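Local coordinates for protein cytochrome P450 (Zobellia galactanivorans, PDB 6G5O) that belongs to the cytochrome P450 family of haem proteins and holds a protoporphyrin IX with its iron in a fold rich in helices, at residues A[99-113]-A[125-138]. Numbering follows the deposited sequence.
Sequences YQEKLTAQISEIVEE and DFALRLQSRALTLL
Gln106 carries the polar part of the contact between helices 99-113 and 125-138. Its NE2 donates to Arg133 O over 3.2 Å with an N-H...O angle of 147°, coming down on the carbonyl from above its plane rather than along a lone pair. The same oxygen also accepts from the N of Thr136, where the helix turn tightens. Gln106 OE1 takes a hydrogen bond from a water 2.7 Å away, which donates another to Leu130 O. An amide suits this place because it can donate and accept at once; its chain, extended beyond CG, lets it enter as a knob among Arg133, Ala134, Thr136 and Leu137.

Leu137 is in turn a knob, fitting among Tyr99, Lys102, Leu103 and Gln106, where its branched apolar end can meet several neighbours. Its CB makes a CH-pi contact over one face of the Tyr99 ring, 4.0 Å from the centroid, while CD1 lies 3.7 Å from Leu103 CB. With CG anti to the backbone N (chi1 -173°), the Tyr99 ring swings across to the other helix; tyrosine suits the spot, offering Leu137 a flat face while its hydroxyl is hydrogen-bonded to His335.

Apolar side chains continue the seam. Ala134 leaves room for Leu103 CD1, Ile107 CG1 meets Leu130 CG at 4.0 Å, and Phe126 receives Ile110 CG1 over one face and Val111 CG2 at its edge. Along the more exposed margin the Arg133 guanidinium passes near Ile110 CD1; in the model its NH1 lies 4.5 Å from OE1 of the poorly ordered Glu113, beyond a salt bridge.

The helices run nearly antiparallel, at 162°, and the axes of the two segments come within 10.2 Å at their closest. Helix 333-350 packs against helix 97-117 and helix 223-238 against helix 122-139, while Leu138 touches the haem: an antiparallel helix pair within the helical part of the cytochrome P450 fold.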
# COMPACT_ATOMS: atom_id res chain seq x y z
N TYR A 99 -7.02 -19.41 5.85
CA TYR A 99 -6.90 -17.95 5.98
C TYR A 99 -7.89 -17.25 5.06
O TYR A 99 -8.58 -16.33 5.49
CB TYR A 99 -5.48 -17.55 5.63
CG TYR A 99 -5.03 -16.10 5.82
CD1 TYR A 99 -5.58 -15.05 5.09
CD2 TYR A 99 -3.92 -15.81 6.64
CE1 TYR A 99 -5.09 -13.76 5.22
CE2 TYR A 99 -3.45 -14.54 6.78
CZ TYR A 99 -4.01 -13.52 6.08
OH TYR A 99 -3.50 -12.23 6.25
N GLN A 100 -7.94 -17.64 3.80
CA GLN A 100 -8.91 -17.07 2.87
C GLN A 100 -10.37 -17.31 3.26
O GLN A 100 -11.21 -16.45 2.94
CB GLN A 100 -8.67 -17.52 1.41
CG GLN A 100 -7.46 -16.82 0.82
CD GLN A 100 -7.15 -17.15 -0.62
OE1 GLN A 100 -8.06 -17.29 -1.47
NE2 GLN A 100 -5.85 -17.24 -0.92
N GLU A 101 -10.69 -18.44 3.89
CA GLU A 101 -12.09 -18.67 4.36
C GLU A 101 -12.50 -17.68 5.44
O GLU A 101 -13.63 -17.16 5.43
CB GLU A 101 -12.26 -20.05 4.99
CG GLU A 101 -12.52 -21.18 4.04
CD GLU A 101 -12.06 -22.52 4.58
OE1 GLU A 101 -11.96 -22.71 5.82
OE2 GLU A 101 -11.77 -23.38 3.73
N LYS A 102 -11.59 -17.46 6.41
CA LYS A 102 -11.88 -16.50 7.46
C LYS A 102 -12.06 -15.10 6.91
O LYS A 102 -12.91 -14.32 7.39
CB LYS A 102 -10.77 -16.48 8.48
CG LYS A 102 -10.59 -17.75 9.27
CD LYS A 102 -9.17 -17.75 9.82
CE LYS A 102 -8.78 -19.05 10.49
NZ LYS A 102 -9.71 -19.42 11.58
N LEU A 103 -11.22 -14.76 5.94
CA LEU A 103 -11.28 -13.45 5.33
C LEU A 103 -12.56 -13.30 4.45
O LEU A 103 -13.14 -12.24 4.38
CB LEU A 103 -10.01 -13.24 4.52
CG LEU A 103 -9.82 -11.94 3.79
CD1 LEU A 103 -9.89 -10.76 4.77
CD2 LEU A 103 -8.50 -11.95 3.01
N THR A 104 -12.95 -14.35 3.78
CA THR A 104 -14.21 -14.36 3.03
C THR A 104 -15.37 -14.12 3.98
O THR A 104 -16.20 -13.25 3.72
CB THR A 104 -14.40 -15.66 2.24
OG1 THR A 104 -13.28 -15.81 1.35
CG2 THR A 104 -15.72 -15.65 1.43
N ALA A 105 -15.36 -14.82 5.12
CA ALA A 105 -16.39 -14.63 6.16
C ALA A 105 -16.44 -13.19 6.71
O ALA A 105 -17.52 -12.61 6.78
CB ALA A 105 -16.22 -15.65 7.27
N GLN A 106 -15.28 -12.59 7.01
CA GLN A 106 -15.24 -11.17 7.44
C GLN A 106 -15.82 -10.23 6.39
O GLN A 106 -16.51 -9.27 6.72
CB GLN A 106 -13.81 -10.67 7.79
CG GLN A 106 -13.08 -11.38 8.94
CD GLN A 106 -11.66 -10.81 9.13
OE1 GLN A 106 -11.22 -9.96 8.37
NE2 GLN A 106 -10.99 -11.22 10.19
N ILE A 107 -15.49 -10.47 5.13
CA ILE A 107 -15.83 -9.50 4.11
C ILE A 107 -17.33 -9.67 3.72
O ILE A 107 -18.05 -8.69 3.48
CB ILE A 107 -14.86 -9.60 2.92
CG1 ILE A 107 -13.51 -8.99 3.30
CG2 ILE A 107 -15.42 -8.89 1.67
CD1 ILE A 107 -12.47 -9.06 2.21
N SER A 108 -17.77 -10.91 3.67
CA SER A 108 -19.17 -11.23 3.54
C SER A 108 -20.02 -10.52 4.63
O SER A 108 -20.96 -9.77 4.31
CB SER A 108 -19.34 -12.74 3.62
OG SER A 108 -20.69 -13.08 3.42
N GLU A 109 -19.63 -10.70 5.89
CA GLU A 109 -20.28 -10.03 7.04
C GLU A 109 -20.41 -8.51 6.89
O GLU A 109 -21.50 -7.95 7.07
CB GLU A 109 -19.56 -10.36 8.35
CG GLU A 109 -19.45 -9.16 9.32
CD GLU A 109 -19.77 -9.48 10.77
OE1 GLU A 109 -18.97 -10.21 11.41
OE2 GLU A 109 -20.83 -8.99 11.26
N ILE A 110 -19.30 -7.84 6.59
CA ILE A 110 -19.31 -6.37 6.46
C ILE A 110 -20.14 -5.90 5.24
O ILE A 110 -20.81 -4.86 5.29
CB ILE A 110 -17.88 -5.77 6.48
CG1 ILE A 110 -17.89 -4.25 6.57
CG2 ILE A 110 -17.12 -6.08 5.21
CD1 ILE A 110 -18.48 -3.69 7.84
N VAL A 111 -20.12 -6.67 4.15
CA VAL A 111 -20.98 -6.33 3.02
C VAL A 111 -22.48 -6.49 3.40
O VAL A 111 -23.27 -5.60 3.09
CB VAL A 111 -20.60 -7.11 1.74
CG1 VAL A 111 -21.65 -6.94 0.66
CG2 VAL A 111 -19.25 -6.62 1.21
N GLU A 112 -22.85 -7.58 4.07
CA GLU A 112 -24.25 -7.84 4.47
C GLU A 112 -24.79 -6.78 5.42
O GLU A 112 -25.85 -6.26 5.19
CB GLU A 112 -24.45 -9.21 5.14
CG GLU A 112 -24.01 -10.43 4.33
CD GLU A 112 -25.07 -11.04 3.43
OE1 GLU A 112 -25.98 -10.34 2.93
OE2 GLU A 112 -24.96 -12.26 3.20
N GLU A 113 -24.03 -6.46 6.48
CA GLU A 113 -24.36 -5.35 7.37
C GLU A 113 -24.48 -3.99 6.63
O GLU A 113 -25.34 -3.15 6.95
CB GLU A 113 -23.39 -5.33 8.55
CG GLU A 113 -22.83 -3.98 9.01
CD GLU A 113 -21.76 -4.14 10.12
OE1 GLU A 113 -20.58 -3.72 9.95
OE2 GLU A 113 -22.12 -4.70 11.19
N ASP A 125 -16.45 3.71 8.05
CA ASP A 125 -17.41 2.66 8.42
C ASP A 125 -17.21 1.36 7.66
O ASP A 125 -17.74 0.33 8.08
CB ASP A 125 -18.87 3.11 8.18
CG ASP A 125 -19.26 4.39 8.98
OD1 ASP A 125 -18.49 4.89 9.84
OD2 ASP A 125 -20.38 4.89 8.70
N PHE A 126 -16.51 1.38 6.53
CA PHE A 126 -16.35 0.17 5.73
C PHE A 126 -14.85 -0.19 5.54
O PHE A 126 -14.42 -1.22 5.97
CB PHE A 126 -17.07 0.33 4.37
CG PHE A 126 -17.07 -0.92 3.54
CD1 PHE A 126 -15.92 -1.34 2.91
CD2 PHE A 126 -18.21 -1.66 3.40
CE1 PHE A 126 -15.91 -2.50 2.16
CE2 PHE A 126 -18.22 -2.81 2.64
CZ PHE A 126 -17.05 -3.23 2.02
N ALA A 127 -14.06 0.68 4.93
CA ALA A 127 -12.69 0.36 4.57
C ALA A 127 -11.78 0.16 5.79
O ALA A 127 -11.07 -0.85 5.86
CB ALA A 127 -12.14 1.45 3.67
N LEU A 128 -11.85 1.07 6.75
CA LEU A 128 -11.09 0.97 8.01
C LEU A 128 -11.45 -0.29 8.82
O LEU A 128 -10.57 -0.93 9.40
CB LEU A 128 -11.32 2.21 8.86
CG LEU A 128 -10.76 2.21 10.29
CD1 LEU A 128 -9.24 2.12 10.33
CD2 LEU A 128 -11.20 3.48 11.01
N ARG A 129 -12.72 -0.64 8.85
CA ARG A 129 -13.16 -1.87 9.52
C ARG A 129 -12.64 -3.14 8.82
O ARG A 129 -12.20 -4.08 9.47
CB ARG A 129 -14.70 -1.97 9.57
CG ARG A 129 -15.41 -1.51 10.85
CD ARG A 129 -15.60 -0.02 10.89
NE ARG A 129 -16.41 0.46 11.99
CZ ARG A 129 -16.27 1.65 12.59
NH1 ARG A 129 -15.33 2.53 12.22
NH2 ARG A 129 -17.09 1.99 13.60
N LEU A 130 -12.82 -3.22 7.50
CA LEU A 130 -12.32 -4.36 6.75
C LEU A 130 -10.77 -4.49 6.92
O LEU A 130 -10.28 -5.56 7.21
CB LEU A 130 -12.71 -4.18 5.29
CG LEU A 130 -12.48 -5.30 4.27
CD1 LEU A 130 -13.14 -4.93 2.95
CD2 LEU A 130 -11.00 -5.51 4.05
N GLN A 131 -10.04 -3.40 6.80
CA GLN A 131 -8.57 -3.40 6.89
C GLN A 131 -8.06 -3.89 8.26
O GLN A 131 -7.23 -4.80 8.33
CB GLN A 131 -8.01 -2.01 6.56
CG GLN A 131 -6.47 -1.87 6.63
CD GLN A 131 -5.96 -1.43 8.01
OE1 GLN A 131 -6.62 -0.66 8.67
NE2 GLN A 131 -4.77 -1.90 8.41
N SER A 132 -8.63 -3.32 9.33
CA SER A 132 -8.31 -3.70 10.71
C SER A 132 -8.66 -5.15 11.02
O SER A 132 -7.90 -5.87 11.72
CB SER A 132 -9.10 -2.80 11.67
OG SER A 132 -8.67 -1.46 11.55
N ARG A 133 -9.83 -5.60 10.56
CA ARG A 133 -10.17 -6.98 10.80
C ARG A 133 -9.25 -7.92 10.01
O ARG A 133 -8.78 -8.95 10.54
CB ARG A 133 -11.64 -7.24 10.50
CG ARG A 133 -12.54 -6.56 11.50
CD ARG A 133 -14.01 -6.66 11.13
NE ARG A 133 -14.78 -5.75 11.97
CZ ARG A 133 -16.06 -5.41 11.75
NH1 ARG A 133 -16.75 -5.92 10.71
NH2 ARG A 133 -16.64 -4.53 12.57
N ALA A 134 -8.99 -7.61 8.75
CA ALA A 134 -8.13 -8.48 7.95
C ALA A 134 -6.72 -8.55 8.55
O ALA A 134 -6.05 -9.55 8.42
CB ALA A 134 -8.07 -7.99 6.54
N LEU A 135 -6.30 -7.51 9.25
CA LEU A 135 -4.93 -7.46 9.81
C LEU A 135 -4.75 -8.42 11.00
O LEU A 135 -3.62 -8.87 11.25
CB LEU A 135 -4.56 -6.05 10.19
CG LEU A 135 -3.10 -5.80 10.67
CD1 LEU A 135 -2.11 -6.19 9.58
CD2 LEU A 135 -2.87 -4.36 11.11
N THR A 136 -5.86 -8.79 11.68
CA THR A 136 -5.81 -9.77 12.76
C THR A 136 -5.40 -11.16 12.26
O THR A 136 -4.72 -11.95 13.00
CB THR A 136 -7.15 -9.89 13.50
OG1 THR A 136 -8.18 -10.30 12.58
CG2 THR A 136 -7.54 -8.54 14.13
N LEU A 137 -5.80 -11.47 11.02
CA LEU A 137 -5.39 -12.72 10.37
C LEU A 137 -3.91 -12.73 10.01
O LEU A 137 -3.25 -13.73 10.21
CB LEU A 137 -6.18 -13.01 9.08
CG LEU A 137 -7.72 -12.95 9.23
CD1 LEU A 137 -8.44 -13.13 7.91
CD2 LEU A 137 -8.19 -13.99 10.24
N LEU A 138 -3.41 -11.66 9.44
CA LEU A 138 -1.99 -11.60 9.07
C LEU A 138 -1.10 -11.70 10.32
O LEU A 138 -0.10 -12.41 10.32
CB LEU A 138 -1.66 -10.31 8.31
CG LEU A 138 -0.26 -10.23 7.69
CD1 LEU A 138 -0.08 -11.17 6.50
CD2 LEU A 138 0.06 -8.80 7.29
O HOH W 1 -11.73 -7.81 6.89